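Endonuclease/exonuclease/phosphatase domain-containing protein (Enterococcus faecalis, PDB 3L1W) is of unknown function but belongs to the DNase I-like endonuclease/exonuclease/phosphatase family and may act as a 3'-5' RNA exonuclease. Local coordinates at residues 29-34 and 54-59; 39-44 and 75-80; 4-9 and 238-243; 228-233 and 242-247. All coordinates share one frame; numbering follows the deposited sequence.

Contact 1: residues 29-34 and 54-59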
# COMPACT_ATOMS: atom_id res chain seq x y z
N GLN A 29 6.91 2.47 -10.52
CA GLN A 29 5.56 1.93 -10.36
C GLN A 29 5.11 2.01 -8.91
O GLN A 29 3.93 2.23 -8.63
CB GLN A 29 5.49 0.49 -10.87
CG GLN A 29 5.49 0.42 -12.39
CD GLN A 29 5.78 -0.96 -12.90
OE1 GLN A 29 5.78 -1.92 -12.13
NE2 GLN A 29 6.04 -1.08 -14.20
N LEU A 30 6.04 1.84 -7.98
CA LEU A 30 5.71 1.96 -6.57
C LEU A 30 5.24 3.38 -6.29
O LEU A 30 4.20 3.58 -5.66
CB LEU A 30 6.92 1.59 -5.70
CG LEU A 30 6.76 1.59 -4.18
CD1 LEU A 30 7.87 0.76 -3.55
CD2 LEU A 30 6.75 3.00 -3.57
N ILE A 31 6.02 4.35 -6.75
CA ILE A 31 5.66 5.76 -6.59
C ILE A 31 4.29 6.05 -7.21
O ILE A 31 3.44 6.69 -6.58
CB ILE A 31 6.77 6.66 -7.19
CG1 ILE A 31 8.05 6.50 -6.36
CG2 ILE A 31 6.31 8.12 -7.25
CD1 ILE A 31 9.32 7.04 -7.03
N ASN A 32 4.06 5.57 -8.43
CA ASN A 32 2.77 5.86 -9.07
C ASN A 32 1.59 5.26 -8.32
O ASN A 32 0.52 5.88 -8.23
CB ASN A 32 2.75 5.35 -10.50
CG ASN A 32 3.59 6.20 -11.43
OD1 ASN A 32 3.96 7.33 -11.09
ND2 ASN A 32 3.89 5.66 -12.60
N PHE A 33 1.79 4.05 -7.79
CA PHE A 33 0.74 3.33 -7.08
C PHE A 33 0.37 3.99 -5.76
O PHE A 33 -0.81 4.15 -5.44
CB PHE A 33 1.11 1.87 -6.87
CG PHE A 33 0.11 1.11 -6.04
CD1 PHE A 33 -1.11 0.73 -6.57
CD2 PHE A 33 0.38 0.80 -4.71
CE1 PHE A 33 -2.04 0.03 -5.80
CE2 PHE A 33 -0.55 0.11 -3.93
CZ PHE A 33 -1.75 -0.27 -4.47
N HIS A 34 1.37 4.36 -4.97
CA HIS A 34 1.09 5.00 -3.70
C HIS A 34 0.55 6.43 -3.85
O HIS A 34 -0.28 6.87 -3.03
CB HIS A 34 2.27 4.86 -2.74
CG HIS A 34 2.49 3.43 -2.33
ND1 HIS A 34 1.77 2.83 -1.32
CD2 HIS A 34 3.29 2.47 -2.85
CE1 HIS A 34 2.14 1.57 -1.22
NE2 HIS A 34 3.05 1.32 -2.14
N ALA A 54 10.07 10.65 -16.54
CA ALA A 54 9.49 9.93 -17.67
C ALA A 54 8.47 8.88 -17.24
O ALA A 54 7.44 8.69 -17.90
CB ALA A 54 10.59 9.28 -18.50
N TYR A 55 8.76 8.22 -16.12
CA TYR A 55 7.99 7.02 -15.74
C TYR A 55 7.12 7.16 -14.50
O TYR A 55 6.42 6.22 -14.14
CB TYR A 55 8.94 5.82 -15.59
CG TYR A 55 9.59 5.44 -16.89
CD1 TYR A 55 8.87 4.77 -17.87
CD2 TYR A 55 10.91 5.76 -17.15
CE1 TYR A 55 9.46 4.43 -19.07
CE2 TYR A 55 11.51 5.42 -18.35
CZ TYR A 55 10.78 4.75 -19.30
OH TYR A 55 11.35 4.41 -20.51
N THR A 56 7.15 8.32 -13.84
CA THR A 56 6.15 8.59 -12.82
C THR A 56 5.21 9.68 -13.31
O THR A 56 5.47 10.37 -14.30
CB THR A 56 6.73 9.02 -11.43
OG1 THR A 56 7.09 10.40 -11.47
CG2 THR A 56 7.95 8.17 -11.04
N THR A 57 4.11 9.83 -12.58
CA THR A 57 3.08 10.80 -12.92
C THR A 57 3.36 12.17 -12.29
O THR A 57 2.59 13.11 -12.48
CB THR A 57 1.72 10.31 -12.41
OG1 THR A 57 1.81 10.08 -11.00
CG2 THR A 57 1.35 8.99 -13.10
N PHE A 58 4.48 12.29 -11.57
CA PHE A 58 4.75 13.48 -10.76
C PHE A 58 5.54 14.60 -11.44
O PHE A 58 6.35 14.36 -12.32
CB PHE A 58 5.52 13.09 -9.50
CG PHE A 58 4.70 12.36 -8.49
CD1 PHE A 58 4.44 11.01 -8.64
CD2 PHE A 58 4.18 13.02 -7.39
CE1 PHE A 58 3.67 10.32 -7.70
CE2 PHE A 58 3.41 12.34 -6.44
CZ PHE A 58 3.15 10.99 -6.60
N THR A 59 5.29 15.83 -11.00
CA THR A 59 6.19 16.94 -11.31
C THR A 59 7.43 16.74 -10.45
O THR A 59 7.33 16.28 -9.32
CB THR A 59 5.51 18.28 -11.00
OG1 THR A 59 4.34 18.41 -11.82
CG2 THR A 59 6.44 19.45 -11.31
O HOH W 1 0.23 8.25 -9.69

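Contact 2: residues 39-44 and 75-80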
# COMPACT_ATOMS: atom_id res chain seq x y z
N CYS A 39 6.62 13.52 -2.57
CA CYS A 39 7.60 12.55 -2.09
C CYS A 39 8.98 13.16 -2.19
O CYS A 39 9.39 13.61 -3.26
CB CYS A 39 7.54 11.27 -2.94
SG CYS A 39 8.55 9.88 -2.28
N CYS A 40 9.72 13.17 -1.08
CA CYS A 40 11.14 13.52 -1.14
C CYS A 40 11.92 12.29 -1.58
O CYS A 40 11.69 11.19 -1.09
CB CYS A 40 11.64 13.99 0.23
SG CYS A 40 11.04 15.65 0.67
N ILE A 41 12.84 12.49 -2.52
CA ILE A 41 13.64 11.42 -3.08
C ILE A 41 15.11 11.70 -2.80
O ILE A 41 15.56 12.83 -3.00
CB ILE A 41 13.46 11.36 -4.61
CG1 ILE A 41 12.02 10.99 -4.98
CG2 ILE A 41 14.43 10.34 -5.25
CD1 ILE A 41 11.64 9.56 -4.56
N GLN A 42 15.85 10.69 -2.34
CA GLN A 42 17.30 10.81 -2.23
C GLN A 42 18.02 9.86 -3.18
O GLN A 42 17.47 8.82 -3.58
CB GLN A 42 17.79 10.55 -0.80
CG GLN A 42 17.15 11.43 0.26
CD GLN A 42 15.77 10.93 0.63
OE1 GLN A 42 15.55 9.73 0.75
NE2 GLN A 42 14.83 11.85 0.83
N GLU A 43 19.25 10.22 -3.53
CA GLU A 43 20.19 9.39 -4.30
C GLU A 43 19.80 9.20 -5.76
O GLU A 43 19.64 8.08 -6.23
CB GLU A 43 20.43 8.04 -3.62
CG GLU A 43 21.07 8.17 -2.24
CD GLU A 43 21.74 6.89 -1.75
OE1 GLU A 43 22.07 6.03 -2.58
OE2 GLU A 43 21.96 6.76 -0.53
N VAL A 44 19.65 10.31 -6.48
CA VAL A 44 19.34 10.24 -7.90
C VAL A 44 20.37 11.00 -8.74
O VAL A 44 20.49 12.22 -8.65
CB VAL A 44 17.91 10.72 -8.21
CG1 VAL A 44 16.90 9.68 -7.72
CG2 VAL A 44 17.63 12.09 -7.56
N ALA A 75 15.47 15.01 -5.14
CA ALA A 75 14.30 15.47 -5.86
C ALA A 75 13.14 15.61 -4.90
O ALA A 75 13.09 14.94 -3.85
CB ALA A 75 13.93 14.50 -7.00
N ILE A 76 12.21 16.48 -5.25
CA ILE A 76 10.91 16.47 -4.60
C ILE A 76 9.89 16.28 -5.70
O ILE A 76 9.80 17.09 -6.62
CB ILE A 76 10.62 17.79 -3.85
CG1 ILE A 76 11.67 18.00 -2.75
CG2 ILE A 76 9.21 17.73 -3.23
CD1 ILE A 76 11.56 19.35 -2.06
N LEU A 77 9.18 15.15 -5.64
CA LEU A 77 8.13 14.87 -6.60
C LEU A 77 6.84 15.38 -5.99
O LEU A 77 6.59 15.19 -4.80
CB LEU A 77 8.02 13.36 -6.84
CG LEU A 77 9.28 12.64 -7.31
CD1 LEU A 77 9.01 11.15 -7.51
CD2 LEU A 77 9.79 13.27 -8.60
N TYR A 78 6.00 16.02 -6.80
CA TYR A 78 4.71 16.47 -6.29
C TYR A 78 3.64 16.46 -7.37
O TYR A 78 3.93 16.55 -8.56
CB TYR A 78 4.83 17.85 -5.62
CG TYR A 78 5.26 18.97 -6.54
CD1 TYR A 78 4.34 19.86 -7.07
CD2 TYR A 78 6.60 19.14 -6.87
CE1 TYR A 78 4.74 20.90 -7.91
CE2 TYR A 78 7.00 20.17 -7.71
CZ TYR A 78 6.07 21.04 -8.22
OH TYR A 78 6.47 22.06 -9.05
N ASN A 79 2.40 16.34 -6.92
CA ASN A 79 1.25 16.34 -7.82
C ASN A 79 0.62 17.73 -7.79
O ASN A 79 0.09 18.14 -6.76
CB ASN A 79 0.24 15.30 -7.34
CG ASN A 79 -1.02 15.24 -8.18
OD1 ASN A 79 -1.34 16.18 -8.91
ND2 ASN A 79 -1.76 14.14 -8.07
N GLU A 80 0.68 18.44 -8.91
CA GLU A 80 0.20 19.82 -8.96
C GLU A 80 -1.31 19.98 -8.74
O GLU A 80 -1.77 21.08 -8.41
CB GLU A 80 0.63 20.49 -10.27
CG GLU A 80 2.12 20.81 -10.29
CD GLU A 80 2.57 21.43 -11.60
OE1 GLU A 80 1.88 22.34 -12.10
OE2 GLU A 80 3.62 21.01 -12.13

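Contact 3: residues 4-9 and 238-243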
# COMPACT_ATOMS: atom_id res chain seq x y z
N ALA A 4 5.63 11.39 1.57
CA ALA A 4 6.56 10.27 1.74
C ALA A 4 7.99 10.71 1.50
O ALA A 4 8.24 11.76 0.91
CB ALA A 4 6.20 9.14 0.78
N THR A 5 8.92 9.89 1.96
CA THR A 5 10.32 10.06 1.62
C THR A 5 10.85 8.69 1.18
O THR A 5 10.45 7.66 1.71
CB THR A 5 11.14 10.65 2.79
OG1 THR A 5 12.53 10.74 2.42
CG2 THR A 5 11.01 9.80 4.06
N TYR A 6 11.73 8.68 0.19
CA TYR A 6 12.20 7.42 -0.38
C TYR A 6 13.61 7.61 -0.92
O TYR A 6 13.82 8.38 -1.87
CB TYR A 6 11.25 7.00 -1.50
CG TYR A 6 11.37 5.57 -2.02
CD1 TYR A 6 12.05 4.58 -1.30
CD2 TYR A 6 10.77 5.21 -3.23
CE1 TYR A 6 12.13 3.28 -1.79
CE2 TYR A 6 10.84 3.92 -3.71
CZ TYR A 6 11.52 2.96 -3.00
OH TYR A 6 11.59 1.68 -3.51
N ASN A 7 14.57 6.95 -0.29
CA ASN A 7 15.92 6.88 -0.81
C ASN A 7 15.92 5.73 -1.80
O ASN A 7 15.76 4.57 -1.41
CB ASN A 7 16.90 6.63 0.34
CG ASN A 7 18.34 6.54 -0.13
OD1 ASN A 7 18.63 6.02 -1.21
ND2 ASN A 7 19.27 7.04 0.68
N VAL A 8 16.10 6.07 -3.08
CA VAL A 8 15.89 5.09 -4.15
C VAL A 8 17.14 4.35 -4.57
O VAL A 8 17.08 3.54 -5.51
CB VAL A 8 15.19 5.70 -5.39
CG1 VAL A 8 13.82 6.25 -5.01
CG2 VAL A 8 16.07 6.78 -6.05
N ARG A 9 18.25 4.60 -3.86
CA ARG A 9 19.57 3.99 -4.13
C ARG A 9 20.24 4.50 -5.41
O ARG A 9 19.73 4.31 -6.53
CB ARG A 9 19.50 2.46 -4.10
CG ARG A 9 20.79 1.75 -4.54
CD ARG A 9 21.95 1.91 -3.57
NE ARG A 9 23.02 0.97 -3.92
CZ ARG A 9 24.19 0.88 -3.29
NH1 ARG A 9 24.45 1.68 -2.26
NH2 ARG A 9 25.09 -0.02 -3.69
N PHE A 238 13.74 -6.08 -3.16
CA PHE A 238 13.15 -4.79 -2.86
C PHE A 238 13.61 -3.82 -3.93
O PHE A 238 14.75 -3.91 -4.39
CB PHE A 238 13.56 -4.30 -1.48
CG PHE A 238 12.99 -5.11 -0.35
CD1 PHE A 238 11.62 -5.30 -0.24
CD2 PHE A 238 13.82 -5.64 0.63
CE1 PHE A 238 11.08 -6.05 0.82
CE2 PHE A 238 13.30 -6.38 1.69
CZ PHE A 238 11.94 -6.58 1.79
N PRO A 239 12.73 -2.90 -4.35
CA PRO A 239 13.08 -1.96 -5.42
C PRO A 239 14.23 -1.03 -5.03
O PRO A 239 14.94 -0.57 -5.90
CB PRO A 239 11.78 -1.18 -5.64
CG PRO A 239 10.70 -2.05 -5.09
CD PRO A 239 11.34 -2.75 -3.91
N SER A 240 14.38 -0.74 -3.73
CA SER A 240 15.52 0.02 -3.22
C SER A 240 16.03 -0.68 -1.98
O SER A 240 15.35 -1.59 -1.46
CB SER A 240 15.12 1.46 -2.86
OG SER A 240 16.24 2.15 -2.31
N ASP A 241 17.21 -0.28 -1.48
CA ASP A 241 17.71 -0.84 -0.23
C ASP A 241 17.13 -0.12 1.00
O ASP A 241 17.44 -0.48 2.14
CB ASP A 241 19.25 -0.94 -0.18
CG ASP A 241 19.95 0.40 -0.42
OD1 ASP A 241 19.29 1.42 -0.69
OD2 ASP A 241 21.20 0.40 -0.34
N HIS A 242 16.29 0.89 0.75
CA HIS A 242 15.43 1.46 1.78
C HIS A 242 13.98 1.14 1.46
O HIS A 242 13.61 1.03 0.29
CB HIS A 242 15.53 2.98 1.80
CG HIS A 242 16.88 3.52 2.15
ND1 HIS A 242 17.08 4.37 3.22
CD2 HIS A 242 18.07 3.38 1.54
CE1 HIS A 242 18.36 4.70 3.27
NE2 HIS A 242 18.98 4.13 2.25
N PHE A 243 13.14 1.06 2.49
CA PHE A 243 11.69 1.13 2.28
C PHE A 243 11.29 2.60 2.19
O PHE A 243 11.86 3.43 2.90
CB PHE A 243 10.94 0.53 3.47
CG PHE A 243 11.20 -0.92 3.71
CD1 PHE A 243 11.23 -1.81 2.64
CD2 PHE A 243 11.39 -1.41 5.00
CE1 PHE A 243 11.45 -3.17 2.86
CE2 PHE A 243 11.60 -2.77 5.22
CZ PHE A 243 11.64 -3.65 4.15
O HOH W 2 12.05 -0.29 -1.63
O HOH W 3 13.53 5.69 2.13
O HOH W 4 20.50 3.81 -0.75

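Contact 4: residues 228-233 and 242-247. With FMT (formic acid), chain L; FMT (formic acid), chain T.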
# COMPACT_ATOMS: atom_id res chain seq x y z
N ALA A 228 3.70 4.95 7.94
CA ALA A 228 3.97 3.57 7.50
C ALA A 228 5.33 3.44 6.84
O ALA A 228 5.81 4.37 6.19
CB ALA A 228 2.88 3.09 6.54
N SER A 229 5.94 2.27 7.01
CA SER A 229 7.11 1.88 6.21
C SER A 229 6.60 0.86 5.20
O SER A 229 5.99 -0.14 5.59
CB SER A 229 8.18 1.25 7.09
OG SER A 229 8.76 2.21 7.97
N LEU A 230 6.86 1.09 3.92
CA LEU A 230 6.22 0.30 2.86
C LEU A 230 7.14 -0.82 2.38
O LEU A 230 8.24 -0.57 1.90
CB LEU A 230 5.85 1.22 1.69
CG LEU A 230 4.97 2.41 2.10
CD1 LEU A 230 4.70 3.33 0.92
CD2 LEU A 230 3.65 1.90 2.71
N THR A 231 6.70 -2.07 2.52
CA THR A 231 7.55 -3.23 2.24
C THR A 231 7.31 -3.83 0.86
O THR A 231 7.62 -5.01 0.62
CB THR A 231 7.40 -4.33 3.33
OG1 THR A 231 6.05 -4.81 3.35
CG2 THR A 231 7.75 -3.77 4.71
N ASP A 232 6.77 -3.03 -0.06
CA ASP A 232 6.56 -3.47 -1.44
C ASP A 232 7.79 -4.18 -1.98
O ASP A 232 8.92 -3.71 -1.81
CB ASP A 232 6.29 -2.27 -2.35
CG ASP A 232 5.10 -1.45 -1.92
OD1 ASP A 232 4.90 -1.26 -0.70
OD2 ASP A 232 4.38 -0.96 -2.82
N SER A 233 7.57 -5.30 -2.67
CA SER A 233 8.68 -6.04 -3.23
C SER A 233 8.44 -6.27 -4.71
O SER A 233 7.34 -6.05 -5.21
CB SER A 233 8.86 -7.38 -2.52
OG SER A 233 7.67 -8.15 -2.58
N HIS A 242 16.29 0.89 0.75
CA HIS A 242 15.43 1.46 1.78
C HIS A 242 13.98 1.14 1.46
O HIS A 242 13.61 1.03 0.29
CB HIS A 242 15.53 2.98 1.80
CG HIS A 242 16.88 3.52 2.15
ND1 HIS A 242 17.08 4.37 3.22
CD2 HIS A 242 18.07 3.38 1.54
CE1 HIS A 242 18.36 4.70 3.27
NE2 HIS A 242 18.98 4.13 2.25
N PHE A 243 13.14 1.06 2.49
CA PHE A 243 11.69 1.13 2.28
C PHE A 243 11.29 2.60 2.19
O PHE A 243 11.86 3.43 2.90
CB PHE A 243 10.94 0.53 3.47
CG PHE A 243 11.20 -0.92 3.71
CD1 PHE A 243 11.23 -1.81 2.64
CD2 PHE A 243 11.39 -1.41 5.00
CE1 PHE A 243 11.45 -3.17 2.86
CE2 PHE A 243 11.60 -2.77 5.22
CZ PHE A 243 11.64 -3.65 4.15
N PRO A 244 10.29 2.92 1.35
CA PRO A 244 9.68 4.24 1.49
C PRO A 244 9.06 4.39 2.88
O PRO A 244 8.60 3.41 3.50
CB PRO A 244 8.55 4.23 0.44
CG PRO A 244 8.90 3.09 -0.50
CD PRO A 244 9.64 2.09 0.33
N LEU A 245 9.03 5.63 3.35
CA LEU A 245 8.40 5.96 4.62
C LEU A 245 7.34 6.99 4.28
O LEU A 245 7.63 7.99 3.63
CB LEU A 245 9.45 6.59 5.56
CG LEU A 245 9.00 7.14 6.91
CD1 LEU A 245 8.31 6.06 7.73
CD2 LEU A 245 10.22 7.71 7.66
N GLU A 246 6.11 6.73 4.70
CA GLU A 246 5.04 7.68 4.43
C GLU A 246 4.33 8.17 5.69
O GLU A 246 4.43 7.56 6.76
CB GLU A 246 4.04 7.09 3.43
CG GLU A 246 3.18 5.97 3.98
CD GLU A 246 1.94 5.72 3.11
OE1 GLU A 246 2.06 5.70 1.87
OE2 GLU A 246 0.85 5.55 3.68
N ALA A 247 3.68 9.32 5.58
CA ALA A 247 2.86 9.85 6.66
C ALA A 247 1.59 10.44 6.09
O ALA A 247 1.56 10.92 4.95
CB ALA A 247 3.63 10.92 7.45
C FMT L . 4.52 -4.77 -5.08
O1 FMT L . 4.85 -5.13 -6.22
O2 FMT L . 4.71 -5.41 -4.05
C FMT T . 3.56 -4.37 6.06
O1 FMT T . 3.70 -4.44 7.28
O2 FMT T . 4.36 -4.83 5.23

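Contact 1: residues 29-34 and 54-59
The flat groups here are the Asn-32 amide, held by backbone, and the Phe-58 ring, met mainly by Ile-31. Ile-31 CG2 comes in obliquely on the Phe-58 ring and lies 3.5 Å from Phe-58 CE1, while Asn-32 OD1 stands at the ring's edge, near its plane. The Asn-32 amide is gripped at both ends. Its ND2 donates to Tyr-55 O over 3.0 Å, on a lone pair of that carbonyl and in the carbonyl plane, with Tyr-55 O tilted 25° out of the amide plane. At the other end OD1 accepts from Thr-57 N at 2.9 Å; that N-H comes from above the carbonyl plane and the bond is bent, 144° at the hydrogen. With CG anti to its carbonyl carbon (chi1 -73°), Asn-32 reaches out to the point where helix 46-55 ends, and its two bonds fix the amide's rotation. Thr-56, the first residue to leave helical geometry, forms an ST turn: its OG1, which also bonds to Leu-52 O, accepts from Phe-58 N at 3.2 Å. A water adds a further bridge, donating to Asn-32 O (2.8 Å) and accepting from Thr-57 OG1 (2.7 Å). The contact thus pins the outgoing end of helix 46-55 to helix 20-34 with polar bonds, the apolar pair Ile-31 and Phe-58 beside them. Both rest on Leu-77 of strand 73-78, and the chain then enters strand 59-64, while Phe-33 on another side of helix 20-34 stacks on Tyr-193 of the second subunit.

Contact 2: residues 39-44 and 75-80
Two antiparallel neighbours in one of the two sheets of the DNase I-like fold, strands 38-44 and 73-78, make this contact, and a G1 beta bulge ends it where Glu-43 and Val-44 both face Gly-73. Cys-39 and Leu-77 form a hydrogen-bonded pair, Cys-39 N donating to Leu-77 O at 2.8 Å and Leu-77 N returning the bond to Cys-39 O. Ile-41 and Ala-75 form the second such pair: Ile-41 N to Ala-75 O is 2.8 Å, and Ala-75 N to Ile-41 O is longer at 3.1 Å though nearly straight (170°). Between them the non-hydrogen-bonded pair Cys-40 and Ile-76 brings the CA atoms to 4.6 Å, with Cys-40 SG set 4.2 Å from Ile-76 CG1. On the face carrying Cys-39, Ile-41, Ala-75 and Leu-77, the Ile-41 side chain crosses Leu-77 obliquely, CG1 lying 3.9 Å from Leu-77 CD1, and Ile-41 CB sits 4.0 Å from Ala-75 CB. That face turns to helix 20-34 and the loop after helix 46-55. The Cys-40 and Ile-76 face looks the other way, Cys-40 packing on Val-128 of strand 126-132 in the second sheet, while strands 2-7 and 59-64 flank the pair.

Contact 3: residues 4-9 and 238-243
Strand 2-7 ends at Asn-7, and the chain from there to Arg-9 passes the irregular loop 238-243 with no backbone-to-backbone hydrogen bond between the two, Val-8 CA coming within 5.2 Å of Ser-240 CA. Ser-240 OG, anti to the backbone N, donates a hydrogen bond to Asn-7 O at 2.6 Å, in the carbonyl plane and on a lone pair. The same OG weakly accepts from His-242 N. Over one face of the His-242 imidazole lies Asn-7: its CB sits 3.5 Å from the ring centroid, a CH-pi contact, and its amide stacks nearly parallel, 11° from the ring plane. Asn-7 OD1 takes Arg-9 N in an Asx turn, while ND2 bonds to Asp-166 and Glu-43; His-242 ND1 bonds to Asp-215. This cluster, with the Ser-Asp-His sequence at 240-242, is consistent with the active-site arrangement of DNase I-like nucleases, where a histidine paired with an aspartate stands near the metal-binding acids. Water joins Asn-7 OD1 to Asp-241 OD1, lying 2.9 Å and 2.7 Å from them. Arg-9 NH1 and Asp-241 OD2 form a long salt bridge of 4.0 Å, the oxygen well out of the guanidinium plane; Arg-9 NE has its stronger partner in Asp-15. Another water is shared by Tyr-6 OH, Ser-240 N and His-242 O, and His-242 O itself lies at the Tyr-6 ring edge, 3.4 Å from Tyr-6 CE1.

Contact 4: residues 228-233 and 242-247
Phe-243 lays its ring against the first segment: Thr-231 CG2 lies over one face, 4.0 Å from the ring centroid and offset toward the rim, while Leu-230 O presses on Phe-243 CB at 3.3 Å. Pro-244 follows, its carbonyl taking Leu-230 N at 2.9 Å in the carbonyl plane; Leu-230 crosses the proline at about a right angle, CD1 sitting 4.0 Å from Pro-244 CB. At Leu-245 the antiparallel strand pairing begins as a non-hydrogen-bonded pair with Ser-229, and Leu-245 CD1 reaches back to 3.4 Å from Ala-228 O. Glu-246 closes the hydrogen-bonded pair with Ala-228: its N donates to Ala-228 O at 2.8 Å, nearly along the C=O axis, and its O accepts from Ala-228 N at 3.0 Å, that donor standing above the carbonyl plane. The Glu-246 side chain starts in the crowded position between N and carbonyl carbon (chi1 71°) and then extends, so CG passes 3.9 Å from Ala-228 CB before the buried carboxylate meets Lys-2 in a salt bridge and Trp-36 NE1 in a hydrogen bond. Beyond the paired part, Thr-231 OG1 and Ser-233 N each hold a formate, probably from the crystallisation liquor; between them the formates also bond to Thr-231 OG1 and Ser-233 N of the second subunit. Main-chain bonds thus fasten strands 222-229 and 245-251 together, the Leu-230 to Pro-244 bond continues that contact past the strands, and the buried charge of Glu-246 is compensated by Lys-2, which would be expected to keep the carboxylate ionised.

From the N terminus, strand 2-7 opens contact 3, whose second half waits until residues 238-243, so it encloses nearly the whole chain. Inside that loop, contact 1 closes residues 35-53 between the ends of helices 20-34 and 46-55, and contact 2 closes 45-74 between neighbouring strands; their segments alternate, so the two loops cross. Contact 4 comes after both, closing the short loop 234-241, which contains residues 238-241 of contact 3; the two share His-242 and Phe-243. Contacts 2, 3 and 4 all reach one sheet, contact 3 joining its strand 2-7 to a loop, while contact 1 joins helix 20-34, which packs on that sheet, to the end of helix 46-55. Contacts 1 and 4, and marginally contact 3, touch the second subunit.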